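Local coordinates for protein Pro-metalloprotease PrtV (Vibrio cholerae, PDB 4L9D) that probably degrades host fibronectin, fibrinogen and plasminogen as a secreted metalloprotease, and binds calcium through the PKD domain described here, at residues Trp39-Gly44 with Ala50-Ser55; Ser23-Ser28 with Val64-Thr69. All coordinates share one frame; numbering follows the deposited sequence.

Contact 1 of 2, residues Trp39-Gly44 with Ala50-Ser55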
ATOM      1  N   TRP A  39      -4.526  -1.095  -3.010  1.00  3.15           N
ATOM      2  CA  TRP A  39      -3.069  -1.054  -3.139  1.00  3.66           C
ATOM      3  C   TRP A  39      -2.718  -1.116  -4.609  1.00  3.52           C
ATOM      4  O   TRP A  39      -3.350  -1.829  -5.411  1.00  3.95           O
ATOM      5  CB  TRP A  39      -2.432  -2.318  -2.473  1.00  4.11           C
ATOM      6  CG  TRP A  39      -2.463  -2.358  -1.008  1.00  3.92           C
ATOM      7  CD1 TRP A  39      -3.490  -2.837  -0.216  1.00  3.75           C
ATOM      8  CD2 TRP A  39      -1.438  -1.919  -0.124  1.00  3.90           C
ATOM      9  NE1 TRP A  39      -3.146  -2.743   1.111  1.00  3.83           N
ATOM     10  CE2 TRP A  39      -1.885  -2.183   1.200  1.00  4.00           C
ATOM     11  CE3 TRP A  39      -0.183  -1.357  -0.295  1.00  4.24           C
ATOM     12  CZ2 TRP A  39      -1.068  -1.948   2.324  1.00  4.75           C
ATOM     13  CZ3 TRP A  39       0.584  -1.092   0.809  1.00  4.66           C
ATOM     14  CH2 TRP A  39       0.156  -1.376   2.107  1.00  4.86           C
ATOM     15  N   ASP A  40      -1.640  -0.416  -4.934  1.00  3.92           N
ATOM     16  CA  ASP A  40      -1.185  -0.233  -6.314  1.00  3.61           C
ATOM     17  C   ASP A  40       0.326  -0.333  -6.233  1.00  3.54           C
ATOM     18  O   ASP A  40       0.992   0.524  -5.651  1.00  4.02           O
ATOM     19  CB  ASP A  40      -1.734   1.104  -6.764  1.00  4.35           C
ATOM     20  CG  ASP A  40      -1.142   1.731  -7.983  1.00  4.17           C
ATOM     21  OD1 ASP A  40      -0.151   1.220  -8.556  1.00  4.45           O
ATOM     22  OD2 ASP A  40      -1.678   2.817  -8.391  1.00  5.87           O
ATOM     23  N   PHE A  41       0.909  -1.421  -6.765  1.00  3.31           N
ATOM     24  CA  PHE A  41       2.280  -1.732  -6.497  1.00  3.49           C
ATOM     25  C   PHE A  41       3.288  -1.069  -7.432  1.00  3.60           C
ATOM     26  O   PHE A  41       4.489  -1.301  -7.334  1.00  4.23           O
ATOM     27  CB  PHE A  41       2.464  -3.262  -6.474  1.00  3.86           C
ATOM     28  CG  PHE A  41       1.528  -3.979  -5.479  1.00  3.67           C
ATOM     29  CD1 PHE A  41       1.308  -3.511  -4.225  1.00  4.10           C
ATOM     30  CD2 PHE A  41       0.926  -5.157  -5.879  1.00  4.80           C
ATOM     31  CE1 PHE A  41       0.495  -4.206  -3.341  1.00  4.32           C
ATOM     32  CE2 PHE A  41       0.066  -5.842  -5.002  1.00  5.49           C
ATOM     33  CZ  PHE A  41      -0.098  -5.366  -3.731  1.00  4.88           C
ATOM     34  N   GLY A  42       2.807  -0.232  -8.342  1.00  3.34           N
ATOM     35  CA  GLY A  42       3.723   0.529  -9.207  1.00  3.61           C
ATOM     36  C   GLY A  42       4.258  -0.283 -10.359  1.00  3.22           C
ATOM     37  O   GLY A  42       5.273   0.082 -10.946  1.00  3.76           O
ATOM     38  N   ASN A  43       3.578  -1.379 -10.708  1.00  3.91           N
ATOM     39  CA  ASN A  43       4.012  -2.321 -11.735  1.00  3.59           C
ATOM     40  C   ASN A  43       2.828  -2.855 -12.555  1.00  3.63           C
ATOM     41  O   ASN A  43       3.028  -3.833 -13.292  1.00  4.41           O
ATOM     42  CB  ASN A  43       4.766  -3.484 -11.099  1.00  3.88           C
ATOM     43  CG  ASN A  43       3.863  -4.342 -10.257  1.00  3.68           C
ATOM     44  OD1 ASN A  43       2.788  -3.891  -9.807  1.00  4.02           O
ATOM     45  ND2 ASN A  43       4.284  -5.578  -9.991  1.00  4.35           N
ATOM     46  N   GLY A  44       1.670  -2.274 -12.375  1.00  3.89           N
ATOM     47  CA  GLY A  44       0.445  -2.743 -13.038  1.00  4.42           C
ATOM     48  C   GLY A  44      -0.433  -3.640 -12.180  1.00  4.06           C
ATOM     49  O   GLY A  44      -1.565  -3.935 -12.516  1.00  5.30           O
ATOM     50  N   ALA A  50      -6.059  -5.861   3.110  1.00  4.12           N
ATOM     51  CA  ALA A  50      -5.588  -4.871   4.069  1.00  4.47           C
ATOM     52  C   ALA A  50      -4.051  -4.763   4.064  1.00  4.39           C
ATOM     53  O   ALA A  50      -3.498  -3.674   4.120  1.00  4.81           O
ATOM     54  CB  ALA A  50      -6.094  -5.221   5.468  1.00  5.60           C
ATOM     55  N   ALA A  51      -3.363  -5.926   4.057  1.00  4.36           N
ATOM     56  CA  ALA A  51      -1.901  -5.941   4.193  1.00  4.22           C
ATOM     57  C   ALA A  51      -1.331  -7.061   3.309  1.00  4.05           C
ATOM     58  O   ALA A  51      -0.924  -8.122   3.815  1.00  5.23           O
ATOM     59  CB  ALA A  51      -1.476  -6.068   5.647  1.00  6.13           C
ATOM     60  N   PRO A  52      -1.351  -6.890   1.997  1.00  3.72           N
ATOM     61  CA  PRO A  52      -0.914  -7.933   1.072  1.00  4.32           C
ATOM     62  C   PRO A  52       0.616  -8.154   1.115  1.00  3.95           C
ATOM     63  O   PRO A  52       1.390  -7.316   1.596  1.00  4.65           O
ATOM     64  CB  PRO A  52      -1.401  -7.439  -0.279  1.00  4.67           C
ATOM     65  CG  PRO A  52      -1.361  -5.939  -0.140  1.00  5.24           C
ATOM     66  CD  PRO A  52      -1.734  -5.663   1.287  1.00  4.22           C
ATOM     67  N   THR A  53       0.999  -9.256   0.494  1.00  4.41           N
ATOM     68  CA  THR A  53       2.374  -9.580   0.135  0.50  4.25           C
ATOM     69  C   THR A  53       2.424  -9.672  -1.419  1.00  4.35           C
ATOM     70  O   THR A  53       1.464 -10.150  -2.021  1.00  5.95           O
ATOM     71  CB  THR A  53       2.811 -10.904   0.804  0.50  5.64           C
ATOM     72  OG1 THR A  53       2.587 -10.838   2.204  0.60  7.98           O
ATOM     73  CG2 THR A  53       4.279 -11.150   0.482  0.60  6.74           C
ATOM     74  N   TRP A  54       3.493  -9.216  -2.023  1.00  4.14           N
ATOM     75  CA  TRP A  54       3.581  -9.188  -3.465  1.00  4.67           C
ATOM     76  C   TRP A  54       5.048  -9.284  -3.880  1.00  4.66           C
ATOM     77  O   TRP A  54       5.943  -9.279  -3.043  1.00  5.27           O
ATOM     78  CB  TRP A  54       2.934  -7.919  -4.049  1.00  4.38           C
ATOM     79  CG  TRP A  54       3.595  -6.649  -3.688  1.00  4.39           C
ATOM     80  CD1 TRP A  54       4.457  -5.903  -4.489  1.00  4.76           C
ATOM     81  CD2 TRP A  54       3.345  -5.823  -2.519  1.00  4.02           C
ATOM     82  NE1 TRP A  54       4.768  -4.725  -3.858  1.00  4.63           N
ATOM     83  CE2 TRP A  54       4.070  -4.624  -2.689  1.00  4.46           C
ATOM     84  CE3 TRP A  54       2.527  -5.977  -1.390  1.00  4.33           C
ATOM     85  CZ2 TRP A  54       3.997  -3.588  -1.761  1.00  4.49           C
ATOM     86  CZ3 TRP A  54       2.458  -4.950  -0.504  1.00  4.52           C
ATOM     87  CH2 TRP A  54       3.165  -3.766  -0.690  1.00  4.95           C
ATOM     88  N   SER A  55       5.295  -9.362  -5.204  1.00  5.23           N
ATOM     89  CA  SER A  55       6.662  -9.399  -5.703  0.80  5.24           C
ATOM     90  C   SER A  55       6.718  -8.806  -7.094  1.00  5.19           C
ATOM     91  O   SER A  55       5.744  -8.723  -7.847  1.00  5.71           O
ATOM     92  CB  SER A  55       7.211 -10.813  -5.685  0.80  5.66           C
ATOM     93  OG  SER A  55       6.384 -11.673  -6.547  0.80  7.15           O
TER
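F41 and W54 lie flat on each other: the phenyl ring stacks face to face on the pyrrole part of the indole, with 3.6 Å between the centroids of the F41 ring and the W54 five-membered ring and 10° between their planes. The rings are shifted so that F41 CE1 reaches out over the benzo half, 3.3 Å from W54 CE3. In W54, CG lies between its own backbone N and carbonyl carbon (chi1 65°), which swings the indole onto F41; W54 CB also stands over the F41 face, 4.0 Å from the ring centroid. P52 fills the angle between F41 and W39. Its CD sits over the W39 pyrrole face, a CH-pi contact of 3.5 Å to the centroid, while P52 CG meets the F41 ring at its edge, 3.8 Å from CZ. W39 NE1 uses its N-H in the plane of the indole, donating to A50 O at 3.2 Å; the bond is bent to 140°, and the donor stands above the A50 carbonyl plane. W39 CZ3 also touches W54 CH2 at 4.0 Å, the two indoles being inclined to each other. Outside the pair of segments, Y56 OH satisfies W54 NE1 and also bonds F41 O. W39, F41 and W54 thus form an aromatic cluster in which two members come from W39-G44, the WDFGxG signature of PKD domains, at the point where it leaves strand 34-40.

Contact 2 of 2, residues Ser23-Ser28 with Val64-Thr69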
ATOM      1  N   SER A  23       3.735  -6.078   3.827  1.00  5.31           N
ATOM      2  CA  SER A  23       3.186  -4.806   4.282  1.00  4.91           C
ATOM      3  C   SER A  23       2.616  -4.902   5.681  1.00  5.10           C
ATOM      4  O   SER A  23       2.136  -5.946   6.144  1.00  6.12           O
ATOM      5  CB  SER A  23       2.154  -4.283   3.306  1.00  4.49           C
ATOM      6  OG  SER A  23       1.012  -5.135   3.247  1.00  4.81           O
ATOM      7  N   GLN A  24       2.648  -3.748   6.335  1.00  5.12           N
ATOM      8  CA  GLN A  24       1.906  -3.503   7.543  0.60  6.63           C
ATOM      9  C   GLN A  24       1.045  -2.264   7.332  1.00  5.17           C
ATOM     10  O   GLN A  24       1.553  -1.229   6.929  1.00  5.68           O
ATOM     11  CB  GLN A  24       2.836  -3.311   8.750  0.60  9.29           C
ATOM     12  CG  GLN A  24       2.065  -3.139  10.016  0.60 10.01           C
ATOM     13  CD  GLN A  24       2.885  -2.645  11.210  0.60 15.47           C
ATOM     14  OE1 GLN A  24       2.585  -3.014  12.293  0.60 24.72           O
ATOM     15  NE2 GLN A  24       3.790  -1.723  11.003  0.60 17.02           N
ATOM     16  N   ASN A  25      -0.254  -2.412   7.524  1.00  5.01           N
ATOM     17  CA  ASN A  25      -1.188  -1.280   7.333  1.00  4.43           C
ATOM     18  C   ASN A  25      -1.304  -0.501   8.618  1.00  4.98           C
ATOM     19  O   ASN A  25      -1.727  -1.067   9.615  1.00  7.18           O
ATOM     20  CB  ASN A  25      -2.513  -1.814   6.867  1.00  6.32           C
ATOM     21  CG  ASN A  25      -3.354  -0.734   6.249  1.00  4.50           C
ATOM     22  OD1 ASN A  25      -3.413   0.382   6.765  1.00  5.67           O
ATOM     23  ND2 ASN A  25      -4.018  -1.074   5.166  1.00  6.10           N
ATOM     24  N   THR A  26      -0.940   0.758   8.608  1.00  3.95           N
ATOM     25  CA  THR A  26      -0.920   1.615   9.789  1.00  4.46           C
ATOM     26  C   THR A  26      -1.829   2.824   9.607  1.00  4.55           C
ATOM     27  O   THR A  26      -1.626   3.879  10.218  1.00  4.53           O
ATOM     28  CB  THR A  26       0.528   1.998  10.162  1.00  5.20           C
ATOM     29  OG1 THR A  26       1.051   2.807   9.121  1.00  4.84           O
ATOM     30  CG2 THR A  26       1.392   0.759  10.426  1.00  6.16           C
ATOM     31  N   SER A  27      -2.886   2.646   8.813  1.00  4.59           N
ATOM     32  CA  SER A  27      -3.850   3.687   8.529  1.00  4.74           C
ATOM     33  C   SER A  27      -4.760   3.942   9.695  1.00  5.11           C
ATOM     34  O   SER A  27      -4.847   3.095  10.623  1.00  6.83           O
ATOM     35  CB  SER A  27      -4.678   3.269   7.275  1.00  5.00           C
ATOM     36  OG  SER A  27      -3.888   3.058   6.141  1.00  4.35           O
ATOM     37  N   SER A  28      -5.484   5.053   9.705  1.00  5.26           N
ATOM     38  CA  SER A  28      -6.347   5.420  10.747  1.00  6.69           C
ATOM     39  C   SER A  28      -7.471   6.331  10.262  1.00  5.56           C
ATOM     40  O   SER A  28      -7.446   6.838   9.139  1.00  6.58           O
ATOM     41  CB  SER A  28      -5.576   6.025  11.902  1.00  8.37           C
ATOM     42  OG  SER A  28      -4.963   7.206  11.460  1.00  9.48           O
ATOM     43  N   VAL A  64       4.842   2.348  -4.489  1.00  3.74           N
ATOM     44  CA  VAL A  64       3.724   1.625  -3.860  1.00  3.51           C
ATOM     45  C   VAL A  64       2.760   2.647  -3.310  1.00  3.30           C
ATOM     46  O   VAL A  64       3.135   3.524  -2.507  1.00  4.34           O
ATOM     47  CB  VAL A  64       4.235   0.741  -2.730  1.00  3.87           C
ATOM     48  CG1 VAL A  64       3.104   0.045  -2.056  1.00  4.06           C
ATOM     49  CG2 VAL A  64       5.199  -0.286  -3.279  1.00  5.39           C
ATOM     50  N   THR A  65       1.503   2.569  -3.737  1.00  3.52           N
ATOM     51  CA  THR A  65       0.464   3.485  -3.369  1.00  3.76           C
ATOM     52  C   THR A  65      -0.665   2.740  -2.669  1.00  3.52           C
ATOM     53  O   THR A  65      -1.091   1.671  -3.146  1.00  4.70           O
ATOM     54  CB  THR A  65      -0.036   4.199  -4.672  1.00  4.32           C
ATOM     55  OG1 THR A  65       1.086   4.812  -5.339  1.00  5.34           O
ATOM     56  CG2 THR A  65      -1.041   5.238  -4.354  1.00  5.94           C
ATOM     57  N   LEU A  66      -1.161   3.295  -1.585  1.00  3.52           N
ATOM     58  CA  LEU A  66      -2.332   2.776  -0.873  1.00  3.65           C
ATOM     59  C   LEU A  66      -3.385   3.847  -0.783  1.00  3.35           C
ATOM     60  O   LEU A  66      -3.106   4.943  -0.274  1.00  3.78           O
ATOM     61  CB  LEU A  66      -1.967   2.335   0.549  1.00  3.53           C
ATOM     62  CG  LEU A  66      -3.172   1.952   1.443  1.00  3.98           C
ATOM     63  CD1 LEU A  66      -3.941   0.749   0.891  1.00  4.55           C
ATOM     64  CD2 LEU A  66      -2.730   1.703   2.856  1.00  4.65           C
ATOM     65  N   THR A  67      -4.601   3.510  -1.191  1.00  3.59           N
ATOM     66  CA  THR A  67      -5.778   4.318  -0.943  1.00  3.78           C
ATOM     67  C   THR A  67      -6.662   3.594   0.044  1.00  3.87           C
ATOM     68  O   THR A  67      -6.922   2.390  -0.126  1.00  5.63           O
ATOM     69  CB  THR A  67      -6.535   4.556  -2.287  1.00  4.68           C
ATOM     70  OG1 THR A  67      -5.736   5.344  -3.163  1.00  4.59           O
ATOM     71  CG2 THR A  67      -7.860   5.296  -2.074  1.00  5.41           C
ATOM     72  N   VAL A  68      -7.102   4.321   1.066  1.00  4.03           N
ATOM     73  CA  VAL A  68      -8.078   3.796   2.013  1.00  3.80           C
ATOM     74  C   VAL A  68      -9.373   4.601   1.854  1.00  3.94           C
ATOM     75  O   VAL A  68      -9.325   5.792   1.545  1.00  4.64           O
ATOM     76  CB  VAL A  68      -7.569   3.862   3.441  1.00  4.56           C
ATOM     77  CG1 VAL A  68      -6.212   3.141   3.571  1.00  5.52           C
ATOM     78  CG2 VAL A  68      -7.456   5.287   4.016  1.00  5.84           C
ATOM     79  N   THR A  69     -10.509   3.930   2.077  1.00  3.91           N
ATOM     80  CA  THR A  69     -11.810   4.544   1.991  1.00  4.25           C
ATOM     81  C   THR A  69     -12.621   4.169   3.197  1.00  3.87           C
ATOM     82  O   THR A  69     -12.574   2.999   3.649  1.00  4.31           O
ATOM     83  CB  THR A  69     -12.542   4.134   0.685  1.00  4.37           C
ATOM     84  OG1 THR A  69     -11.697   4.469  -0.433  1.00  4.97           O
ATOM     85  CG2 THR A  69     -13.857   4.827   0.512  1.00  5.58           C
TER
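S27 points its side chain at V68, and both of its atoms touch the strand across from it. CB comes first, 4.0 Å from V68 CG1. The hydroxyl follows: OG, placed beside the backbone N and anti to the carbonyl carbon (chi1 -59°), touches two methyls that lie to the same general side of it, 3.5 Å from V68 CG1 and 3.7 Å from L66 CD2. The polar OG packs against hydrocarbon here, and it is hydrogen-bonded to R11 N, outside both segments. The setting is the PKD beta-sandwich: strand 20-25 belongs to one antiparallel sheet, strand 60-70 to the other, and L66 and V68 turn inward to the facing layer. At the end of strand 20-25, N25 opens an Asx turn. Its OD1 accepts from S27 N at 3.1 Å, in the carbonyl plane and fairly straight (155°), which holds the N25 amide and the S27 backbone together. CG anti to the backbone N (chi1 -162°) carries the N25 amide out toward strand 60-70, and there ND2 lies 3.8 Å from L66 CD2, while ND2 itself is hydrogen-bonded to A50 O. L66 also touches F12 and W39, and P8 and A10 touch V68, which lies about 7 Å, side chain to side chain, from the calcium-binding D70.

In the fold
Both contacts join the same two sheets of the sandwich: contact 1 pairs the end of strand 34-40 with strand 53-55, contact 2 strand 20-25 with strand 60-70. Strands 20-25 and 53-55 are neighbours in one sheet, 34-40 and 60-70 in the other, and contact 1 is nested along the chain within the loop that contact 2 closes. Both are partly buried, but contact 1 buries 345 Å² with stacked rings and exposed residues at its margin, whereas contact 2 buries only 129 Å², setting aliphatic methyls against small polar side chains nearer the calcium-binding aspartates. They meet where S23 OG bonds P52 O, where D40 N probably bonds T65 O, and where W39 packs on L66.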